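Local atomic coordinates of amino acid amide racemase (Ochrobactrum anthropi, PDB entry 6GIO), a protein that belongs to the class-III aminotransferase family, in the fold shared by many pyridoxal-5'-phosphate enzymes, and binds pyridoxal-5'-phosphate. Residues E92-I97 / A308-I313; G232-V237 / P281-D286. All blocks are in the same frame, centred on the assembly; numbering follows the deposited sequence.

Going from the N terminus, the first segment met is 92-97, on helix 85-97, which leads into strand 104-109 at one edge of a mixed sheet. Interaction 1 closes a long loop when helix 300-315 comes back to 92-97, some 210 residues later. Interaction 2 is nested inside that loop: it joins the start of strand 234-238 to the short helix 282-285 that follows strand 276-281 of the same sheet, with 43 residues between. Interaction 1 thus ties together two helices, interaction 2 the sheet and a helix beyond one of its strands. Their centres lie 21 Å apart and their nearest atoms about 8 Å, without touching; both reach the second subunit.

Interaction 1: E92-I97 / A308-I313; sequences EDLLRI and AVLNTI
Leu310 meets three residues of helix 85-97 with its two methyl groups, and all contact across the pair is apolar. Its CD1 lies 3.8 Å from CB of Asp93 and 3.9 Å from CD2 of Leu94, while its CD2 is 4.0 Å from CD1 of Ile97. Leu94 and Leu310 cross at about a right angle, methyl against methyl; Ile97 comes in obliquely. In Ile97, CG1 sits between the backbone N and the carbonyl carbon (chi1 73°), and the extended chain beyond it sends CD1 to Leu310. The axes of 92-97 and 308-313 come within 11.0 Å, with their directions 37° apart, and Leu310 from one side meets Asp93, Leu94 and Ile97 from the other between them.

These two helices belong to the pyridoxal-phosphate-dependent aminotransferase fold, where Leu94 also packs on Phe108 and Ala277 of the mixed sheet that holds strands 104-109 and 276-281. Leu310 further touches Leu244 and Leu269, in loops between the two helices in sequence. Helix 61-72 packs on Ala308 and Val309.

Charged groups lie beside this apolar patch. The carboxylate of Asp93 is salt-bridged through OD2 to Arg307, just before the second segment, and its OD1 has a long salt bridge, 3.7 Å, to NH2 of Arg96. That guanidinium holds the Asp93 carboxyl carbon at its edge, in plane, and has CG2 of Ile97 over one face, offset toward the rim. Its NH1 pairs with Glu314, so charges link the two helices as well. Within the second helix, OG1 of Thr312 donates to O of Ala308 at 2.7 Å, tilted 27° from the carbonyl plane; the backbone N of Thr312 reaches the same oxygen from the opposite face.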
loop_
_atom_site.group_PDB
_atom_site.type_symbol
_atom_site.label_atom_id
_atom_site.label_comp_id
_atom_site.label_asym_id
_atom_site.label_seq_id
_atom_site.Cartn_x
_atom_site.Cartn_y
_atom_site.Cartn_z
ATOM N N GLU C 92 17.914 9.829 2.320
ATOM C CA GLU C 92 19.165 10.334 2.907
ATOM C C GLU C 92 19.001 10.476 4.419
ATOM O O GLU C 92 19.888 10.073 5.186
ATOM C CB GLU C 92 19.561 11.697 2.282
ATOM C CG GLU C 92 20.067 11.623 0.861
ATOM C CD GLU C 92 20.064 12.965 0.137
ATOM O OE1 GLU C 92 19.394 13.912 0.581
ATOM O OE2 GLU C 92 20.691 13.056 -0.937
ATOM N N ASP C 93 17.853 11.032 4.852
ATOM C CA ASP C 93 17.543 11.131 6.301
ATOM C C ASP C 93 17.544 9.771 7.005
ATOM O O ASP C 93 18.096 9.649 8.122
ATOM C CB ASP C 93 16.173 11.737 6.598
ATOM C CG ASP C 93 16.056 13.199 6.195
ATOM O OD1 ASP C 93 17.078 13.838 5.910
ATOM O OD2 ASP C 93 14.899 13.711 6.131
ATOM N N LEU C 94 16.897 8.768 6.385
ATOM C CA LEU C 94 16.784 7.431 7.002
ATOM C C LEU C 94 18.143 6.760 7.047
ATOM O O LEU C 94 18.457 6.052 8.014
ATOM C CB LEU C 94 15.811 6.570 6.246
ATOM C CG LEU C 94 14.326 6.951 6.456
ATOM C CD1 LEU C 94 13.456 6.284 5.403
ATOM C CD2 LEU C 94 13.870 6.548 7.832
ATOM N N LEU C 95 18.944 6.948 6.018
ATOM C CA LEU C 95 20.352 6.428 6.091
ATOM C C LEU C 95 21.154 7.081 7.203
ATOM O O LEU C 95 21.844 6.403 7.946
ATOM C CB LEU C 95 21.082 6.573 4.765
ATOM C CG LEU C 95 20.453 5.645 3.728
ATOM C CD1 LEU C 95 21.047 5.829 2.339
ATOM C CD2 LEU C 95 20.552 4.204 4.153
ATOM N N ARG C 96 21.041 8.391 7.340
ATOM C CA ARG C 96 21.730 9.108 8.377
ATOM C C ARG C 96 21.275 8.687 9.782
ATOM O O ARG C 96 22.105 8.501 10.637
ATOM C CB ARG C 96 21.510 10.624 8.175
ATOM C CG ARG C 96 22.241 11.545 9.146
ATOM C CD ARG C 96 21.948 13.032 8.868
ATOM N NE ARG C 96 20.510 13.277 8.689
ATOM C CZ ARG C 96 19.636 13.523 9.670
ATOM N NH1 ARG C 96 20.029 13.600 10.946
ATOM N NH2 ARG C 96 18.356 13.702 9.371
ATOM N N ILE C 97 19.968 8.553 10.033
ATOM C CA ILE C 97 19.522 8.224 11.390
ATOM C C ILE C 97 19.581 6.738 11.766
ATOM O O ILE C 97 19.331 6.371 12.907
ATOM C CB ILE C 97 18.099 8.769 11.697
ATOM C CG1 ILE C 97 17.008 7.994 10.980
ATOM C CG2 ILE C 97 18.031 10.253 11.397
ATOM C CD1 ILE C 97 15.610 8.200 11.578
ATOM N N ALA C 308 9.134 15.642 7.758
ATOM C CA ALA C 308 8.653 16.472 8.849
ATOM C C ALA C 308 8.580 15.659 10.131
ATOM O O ALA C 308 8.921 16.139 11.216
ATOM C CB ALA C 308 7.285 17.081 8.525
ATOM N N VAL C 309 8.161 14.410 10.038
ATOM C CA VAL C 309 8.124 13.565 11.239
ATOM C C VAL C 309 9.533 13.385 11.836
ATOM O O VAL C 309 9.787 13.656 13.017
ATOM C CB VAL C 309 7.450 12.209 10.948
ATOM C CG1 VAL C 309 7.710 11.224 12.065
ATOM C CG2 VAL C 309 5.929 12.383 10.754
ATOM N N LEU C 310 10.455 12.906 11.025
ATOM C CA LEU C 310 11.825 12.685 11.483
ATOM C C LEU C 310 12.438 13.976 11.981
ATOM O O LEU C 310 13.105 13.989 13.009
ATOM C CB LEU C 310 12.686 12.121 10.360
ATOM C CG LEU C 310 12.314 10.766 9.781
ATOM C CD1 LEU C 310 13.467 10.277 8.911
ATOM C CD2 LEU C 310 12.021 9.746 10.857
ATOM N N ASN C 311 12.196 15.088 11.281
ATOM C CA ASN C 311 12.857 16.334 11.677
ATOM C C ASN C 311 12.359 16.785 13.064
ATOM O O ASN C 311 13.159 17.147 13.926
ATOM C CB ASN C 311 12.649 17.422 10.617
ATOM C CG ASN C 311 13.377 18.712 10.949
ATOM O OD1 ASN C 311 14.604 18.774 10.951
ATOM N ND2 ASN C 311 12.620 19.727 11.256
ATOM N N THR C 312 11.038 16.736 13.279
ATOM C CA THR C 312 10.438 17.087 14.555
ATOM C C THR C 312 10.920 16.221 15.705
ATOM O O THR C 312 11.227 16.706 16.803
ATOM C CB THR C 312 8.924 16.952 14.448
ATOM O OG1 THR C 312 8.479 17.777 13.378
ATOM C CG2 THR C 312 8.264 17.349 15.696
ATOM N N ILE C 313 11.008 14.922 15.456
ATOM C CA ILE C 313 11.489 13.975 16.462
ATOM C C ILE C 313 12.942 14.254 16.858
ATOM O O ILE C 313 13.270 14.171 18.043
ATOM C CB ILE C 313 11.301 12.492 15.974
ATOM C CG1 ILE C 313 9.818 12.081 16.038
ATOM C CG2 ILE C 313 12.085 11.500 16.815
ATOM C CD1 ILE C 313 9.529 10.909 15.133
#

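Interaction 2: G232-V237 / P281-D286; sequences GILVVV and PQWVMD
Leu234 reaches from the start of strand 234-238 to the short helix 282-285, packing a strand of the main sheet of the pyridoxal-phosphate-dependent aminotransferase fold, the one that also holds strands 104-109 and 276-281, against the helix that follows 276-281. Pro281 stands at the N-cap position of that helix, and its carbonyl O accepts from N of Met285 at 3.0 Å and, weakly, from N of Val284. Gln282 opens the helix, and its side chain spans one turn to Asp286.

Trp283 comes next. A chi1 of 73° swings its indole so that the six-membered ring comes nearer the strand. CZ2, on that ring, is 4.1 Å from CD1 of Leu234; the two side chains come from opposite directions, and the methyl meets the ring obliquely. One face of the indole lies over the neighbouring Val284, whose CG2 is 3.7 Å from the ring plane, above its centre.

Val284 uses that same methyl for the strand: CG2 is 4.0 Å from CD1 of Leu234, so one leucine methyl touches both the valine and the ring that the valine underlies. Helix 112-127 adds Leu123 and Thr127 against Leu234 and Val122 against Val284. Leu234 and Val284 are buried, while Trp283 is exposed.

Met285 packs on Ala16 of the second subunit. Asp286, the first residue to leave helical angles, binds N of Glu17 of that subunit through OD1. At 2.9 Å, NE2 of Gln282 meets Asp286 OD2 nearly along its C-O bond, and the oxygen lies near the plane of the Gln282 amide.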
loop_
_atom_site.group_PDB
_atom_site.type_symbol
_atom_site.label_atom_id
_atom_site.label_comp_id
_atom_site.label_asym_id
_atom_site.label_seq_id
_atom_site.Cartn_x
_atom_site.Cartn_y
_atom_site.Cartn_z
ATOM N N GLY C 232 25.429 -16.601 8.015
ATOM C CA GLY C 232 25.106 -15.711 6.936
ATOM C C GLY C 232 23.622 -15.372 6.843
ATOM O O GLY C 232 23.205 -14.786 5.858
ATOM N N ILE C 233 22.815 -15.748 7.837
ATOM C CA ILE C 233 21.381 -15.416 7.818
ATOM C C ILE C 233 21.274 -13.894 8.061
ATOM O O ILE C 233 21.821 -13.347 9.032
ATOM C CB ILE C 233 20.576 -16.195 8.885
ATOM C CG1 ILE C 233 20.650 -17.700 8.626
ATOM C CG2 ILE C 233 19.122 -15.780 8.885
ATOM C CD1 ILE C 233 20.279 -18.629 9.761
ATOM N N LEU C 234 20.579 -13.193 7.185
ATOM C CA LEU C 234 20.387 -11.769 7.376
ATOM C C LEU C 234 19.348 -11.483 8.479
ATOM O O LEU C 234 18.350 -12.213 8.635
ATOM C CB LEU C 234 19.969 -11.123 6.059
ATOM C CG LEU C 234 20.976 -11.241 4.912
ATOM C CD1 LEU C 234 20.437 -10.630 3.616
ATOM C CD2 LEU C 234 22.294 -10.608 5.313
ATOM N N VAL C 235 19.594 -10.406 9.227
ATOM C CA VAL C 235 18.854 -10.083 10.411
ATOM C C VAL C 235 17.991 -8.850 10.118
ATOM O O VAL C 235 18.490 -7.787 9.739
ATOM C CB VAL C 235 19.835 -9.844 11.574
ATOM C CG1 VAL C 235 19.098 -9.475 12.850
ATOM C CG2 VAL C 235 20.701 -11.089 11.787
ATOM N N VAL C 236 16.684 -9.044 10.232
ATOM C CA VAL C 236 15.723 -8.059 9.804
ATOM C C VAL C 236 15.007 -7.628 11.069
ATOM O O VAL C 236 14.424 -8.458 11.736
ATOM C CB VAL C 236 14.665 -8.662 8.826
ATOM C CG1 VAL C 236 13.640 -7.607 8.395
ATOM C CG2 VAL C 236 15.297 -9.309 7.596
ATOM N N VAL C 237 15.003 -6.343 11.380
ATOM C CA VAL C 237 14.174 -5.839 12.457
ATOM C C VAL C 237 12.958 -5.052 11.908
ATOM O O VAL C 237 13.097 -4.105 11.125
ATOM C CB VAL C 237 14.982 -4.947 13.446
ATOM C CG1 VAL C 237 14.065 -4.396 14.525
ATOM C CG2 VAL C 237 16.106 -5.736 14.103
ATOM N N PRO C 281 21.152 -3.546 2.775
ATOM C CA PRO C 281 22.470 -3.406 2.147
ATOM C C PRO C 281 22.285 -3.335 0.614
ATOM O O PRO C 281 21.291 -3.857 0.094
ATOM C CB PRO C 281 23.235 -4.676 2.571
ATOM C CG PRO C 281 22.247 -5.584 3.186
ATOM C CD PRO C 281 20.902 -4.909 3.275
ATOM N N GLN C 282 23.221 -2.698 -0.090
ATOM C CA GLN C 282 23.066 -2.473 -1.541
ATOM C C GLN C 282 22.978 -3.763 -2.370
ATOM O O GLN C 282 22.177 -3.878 -3.301
ATOM C CB GLN C 282 24.187 -1.578 -2.084
ATOM C CG GLN C 282 24.018 -1.311 -3.567
ATOM C CD GLN C 282 25.125 -0.499 -4.151
ATOM O OE1 GLN C 282 26.276 -0.548 -3.682
ATOM N NE2 GLN C 282 24.795 0.276 -5.200
ATOM N N TRP C 283 23.765 -4.757 -2.004
ATOM C CA TRP C 283 23.783 -5.983 -2.780
ATOM C C TRP C 283 22.411 -6.667 -2.756
ATOM O O TRP C 283 22.043 -7.291 -3.713
ATOM C CB TRP C 283 24.915 -6.931 -2.338
ATOM C CG TRP C 283 24.738 -7.644 -1.008
ATOM C CD1 TRP C 283 25.135 -7.210 0.225
ATOM C CD2 TRP C 283 24.153 -8.924 -0.801
ATOM N NE1 TRP C 283 24.802 -8.124 1.177
ATOM C CE2 TRP C 283 24.213 -9.194 0.570
ATOM C CE3 TRP C 283 23.593 -9.875 -1.647
ATOM C CZ2 TRP C 283 23.722 -10.381 1.119
ATOM C CZ3 TRP C 283 23.086 -11.038 -1.101
ATOM C CH2 TRP C 283 23.157 -11.280 0.270
ATOM N N VAL C 284 21.639 -6.496 -1.699
ATOM C CA VAL C 284 20.247 -6.989 -1.684
ATOM C C VAL C 284 19.300 -6.026 -2.398
ATOM O O VAL C 284 18.479 -6.441 -3.228
ATOM C CB VAL C 284 19.754 -7.147 -0.228
ATOM C CG1 VAL C 284 18.260 -7.492 -0.166
ATOM C CG2 VAL C 284 20.607 -8.164 0.503
ATOM N N MET C 285 19.405 -4.747 -2.056
ATOM C CA MET C 285 18.399 -3.759 -2.414
ATOM C C MET C 285 18.438 -3.404 -3.905
ATOM O O MET C 285 17.420 -3.023 -4.511
ATOM C CB MET C 285 18.537 -2.521 -1.526
ATOM C CG MET C 285 18.340 -2.811 -0.060
ATOM S SD MET C 285 16.696 -3.467 0.374
ATOM C CE MET C 285 15.631 -2.145 -0.149
ATOM N N ASP C 286 19.620 -3.563 -4.496
ATOM C CA ASP C 286 19.805 -3.406 -5.932
ATOM C C ASP C 286 19.779 -4.743 -6.680
ATOM O O ASP C 286 20.324 -4.828 -7.772
ATOM C CB ASP C 286 21.137 -2.709 -6.228
ATOM C CG ASP C 286 21.104 -1.238 -5.928
ATOM O OD1 ASP C 286 20.027 -0.701 -5.511
ATOM O OD2 ASP C 286 22.189 -0.615 -6.105
#